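Side-chain contact in CDA peptide synthetase I (Streptomyces coelicolor, PDB 5DU9), which is a nonribosomal peptide synthetase, represented here by its condensation domain: residues W20-L25 with A30-G35. The protein carries 1 engineered substitution. Numbering follows the deposited sequence.
Sequences WLAQQL and AHYRTG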
loop_
_atom_site.group_PDB
_atom_site.type_symbol
_atom_site.label_atom_id
_atom_site.label_comp_id
_atom_site.label_asym_id
_atom_site.label_seq_id
_atom_site.Cartn_x
_atom_site.Cartn_y
_atom_site.Cartn_z
ATOM N N TRP A 20 -10.602 -11.933 -2.886
ATOM C CA TRP A 20 -11.390 -13.108 -2.556
ATOM C C TRP A 20 -10.992 -14.292 -3.437
ATOM O O TRP A 20 -10.742 -15.389 -2.931
ATOM C CB TRP A 20 -12.888 -12.822 -2.694
ATOM C CG TRP A 20 -13.724 -13.946 -2.179
ATOM C CD1 TRP A 20 -14.085 -14.170 -0.881
ATOM C CD2 TRP A 20 -14.292 -15.015 -2.942
ATOM N NE1 TRP A 20 -14.842 -15.309 -0.790
ATOM C CE2 TRP A 20 -14.984 -15.847 -2.041
ATOM C CE3 TRP A 20 -14.283 -15.349 -4.298
ATOM C CZ2 TRP A 20 -15.665 -16.989 -2.454
ATOM C CZ3 TRP A 20 -14.957 -16.484 -4.706
ATOM C CH2 TRP A 20 -15.640 -17.290 -3.788
ATOM N N LEU A 21 -10.914 -14.068 -4.748
ATOM C CA LEU A 21 -10.535 -15.131 -5.679
ATOM C C LEU A 21 -9.124 -15.630 -5.412
ATOM O O LEU A 21 -8.856 -16.825 -5.496
ATOM C CB LEU A 21 -10.633 -14.653 -7.129
ATOM C CG LEU A 21 -12.030 -14.484 -7.730
ATOM C CD1 LEU A 21 -11.920 -14.004 -9.170
ATOM C CD2 LEU A 21 -12.828 -15.778 -7.667
ATOM N N ALA A 22 -8.219 -14.708 -5.103
ATOM C CA ALA A 22 -6.831 -15.072 -4.855
ATOM C C ALA A 22 -6.707 -15.887 -3.569
ATOM O O ALA A 22 -5.896 -16.808 -3.481
ATOM C CB ALA A 22 -5.965 -13.830 -4.780
ATOM N N GLN A 23 -7.517 -15.544 -2.575
ATOM C CA GLN A 23 -7.493 -16.252 -1.303
ATOM C C GLN A 23 -7.922 -17.698 -1.492
ATOM O O GLN A 23 -7.412 -18.593 -0.823
ATOM C CB GLN A 23 -8.403 -15.565 -0.281
ATOM C CG GLN A 23 -8.269 -16.112 1.130
ATOM C CD GLN A 23 -6.893 -15.875 1.713
ATOM O OE1 GLN A 23 -6.560 -14.759 2.110
ATOM N NE2 GLN A 23 -6.077 -16.923 1.755
ATOM N N GLN A 24 -8.859 -17.922 -2.411
ATOM C CA GLN A 24 -9.392 -19.256 -2.665
ATOM C C GLN A 24 -8.332 -20.213 -3.208
ATOM O O GLN A 24 -8.465 -21.432 -3.077
ATOM C CB GLN A 24 -10.563 -19.182 -3.647
ATOM C CG GLN A 24 -11.805 -18.490 -3.101
ATOM C CD GLN A 24 -12.874 -19.465 -2.641
ATOM O OE1 GLN A 24 -13.200 -20.426 -3.339
ATOM N NE2 GLN A 24 -13.429 -19.218 -1.460
ATOM N N LEU A 25 -7.289 -19.666 -3.827
ATOM C CA LEU A 25 -6.202 -20.488 -4.358
ATOM C C LEU A 25 -5.359 -21.088 -3.234
ATOM O O LEU A 25 -4.625 -22.055 -3.439
ATOM C CB LEU A 25 -5.306 -19.664 -5.290
ATOM C CG LEU A 25 -5.965 -19.056 -6.529
ATOM C CD1 LEU A 25 -4.965 -18.196 -7.289
ATOM C CD2 LEU A 25 -6.529 -20.136 -7.432
ATOM N N ALA A 30 -1.908 -17.070 4.579
ATOM C CA ALA A 30 -1.917 -15.730 5.166
ATOM C C ALA A 30 -1.260 -14.723 4.230
ATOM O O ALA A 30 -0.838 -13.645 4.653
ATOM C CB ALA A 30 -1.205 -15.742 6.511
ATOM N N HIS A 31 -1.190 -15.067 2.952
ATOM C CA HIS A 31 -0.435 -14.262 1.999
ATOM C C HIS A 31 -1.062 -12.902 1.727
ATOM O O HIS A 31 -0.381 -12.012 1.219
ATOM C CB HIS A 31 -0.264 -15.025 0.687
ATOM C CG HIS A 31 0.617 -16.225 0.811
ATOM N ND1 HIS A 31 1.907 -16.152 1.291
ATOM C CD2 HIS A 31 0.395 -17.532 0.532
ATOM C CE1 HIS A 31 2.444 -17.358 1.296
ATOM N NE2 HIS A 31 1.546 -18.214 0.842
ATOM N N TYR A 32 -2.340 -12.737 2.058
ATOM C CA TYR A 32 -2.996 -11.440 1.893
ATOM C C TYR A 32 -3.177 -10.725 3.236
ATOM O O TYR A 32 -3.975 -9.793 3.351
ATOM C CB TYR A 32 -4.329 -11.619 1.150
ATOM C CG TYR A 32 -4.092 -11.790 -0.335
ATOM C CD1 TYR A 32 -3.814 -13.041 -0.876
ATOM C CD2 TYR A 32 -4.095 -10.697 -1.188
ATOM C CE1 TYR A 32 -3.565 -13.197 -2.227
ATOM C CE2 TYR A 32 -3.848 -10.844 -2.541
ATOM C CZ TYR A 32 -3.588 -12.093 -3.056
ATOM O OH TYR A 32 -3.338 -12.236 -4.402
ATOM N N ARG A 33 -2.408 -11.145 4.240
ATOM C CA ARG A 33 -2.240 -10.350 5.457
ATOM C C ARG A 33 -1.286 -9.201 5.172
ATOM O O ARG A 33 -0.162 -9.419 4.710
ATOM C CB ARG A 33 -1.685 -11.179 6.618
ATOM C CG ARG A 33 -2.595 -12.275 7.171
ATOM C CD ARG A 33 -3.796 -11.729 7.932
ATOM N NE ARG A 33 -3.458 -10.676 8.894
ATOM C CZ ARG A 33 -3.292 -10.846 10.205
ATOM N NH1 ARG A 33 -3.417 -12.041 10.774
ATOM N NH2 ARG A 33 -3.004 -9.798 10.965
ATOM N N THR A 34 -1.735 -7.984 5.456
ATOM C CA THR A 34 -0.921 -6.792 5.263
ATOM C C THR A 34 -0.872 -6.008 6.561
ATOM O O THR A 34 -1.575 -6.332 7.518
ATOM C CB THR A 34 -1.481 -5.911 4.137
ATOM O OG1 THR A 34 -2.853 -5.611 4.409
ATOM C CG2 THR A 34 -1.389 -6.632 2.811
ATOM N N GLY A 35 -0.038 -4.980 6.608
ATOM C CA GLY A 35 0.054 -4.205 7.824
ATOM C C GLY A 35 0.894 -2.956 7.732
ATOM O O GLY A 35 1.662 -2.751 6.790
HETATM O O HOH W 1 -2.957 -17.004 1.088
HETATM O O HOH W 2 -4.353 -14.309 3.471
#
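Ala-22 and Tyr-32 touch directly, whereas hydrogen bonding between the segments runs through water. The methyl CB of Ala-22 comes in at the phenol end of Tyr-32, 3.1 Å from OH and 3.4 Å from CZ, with CE1 of the ring at 3.6 Å. It meets the ring obliquely. The tyrosine reaches back to the helix because its CG stands anti to the carbonyl carbon, beside the backbone N (chi1 -78°). Farther back along the same side chain, CB of Tyr-32 lies 4.0 Å from OE1 of Gln-23; the two side chains run past one another in opposite directions, amide and ring planes 77° apart.

The contact joins the C-terminal part of helix 14-24 to the turn that leads into strand 33-40, which lies in the six-stranded mixed sheet between strands 149-157 and 379-384. This type I beta turn, from Ala-30 to Arg-33, is closed by Arg-33 N to Ala-30 O. The side chain of Tyr-32 comes within about 4 Å of the bound (2S)-2-amino-N-butyl-propanamide, and its backbone is hydrogen-bonded to that of His-158, a residue of the same pocket. His-157 and His-158 open the HHxxxDG signature motif of condensation domains.

Two waters link the Gln-23 amide to the turn. One donates to OE1 of Gln-23 at 2.6 Å and accepts from the backbone N of Tyr-32 at 2.9 Å; the other accepts from the backbone N of His-31 at 3.2 Å and, weakly, from NE2 of Gln-23. A bend at chi2 (64°) turns the amide of Gln-23 toward them. NE2 of His-157 is hydrogen-bonded to the same OE1, and NE2 of Gln-23 makes weak bonds to Asp-26 O and Gly-29 O; held at both ends, the amide would be restrained from rotating.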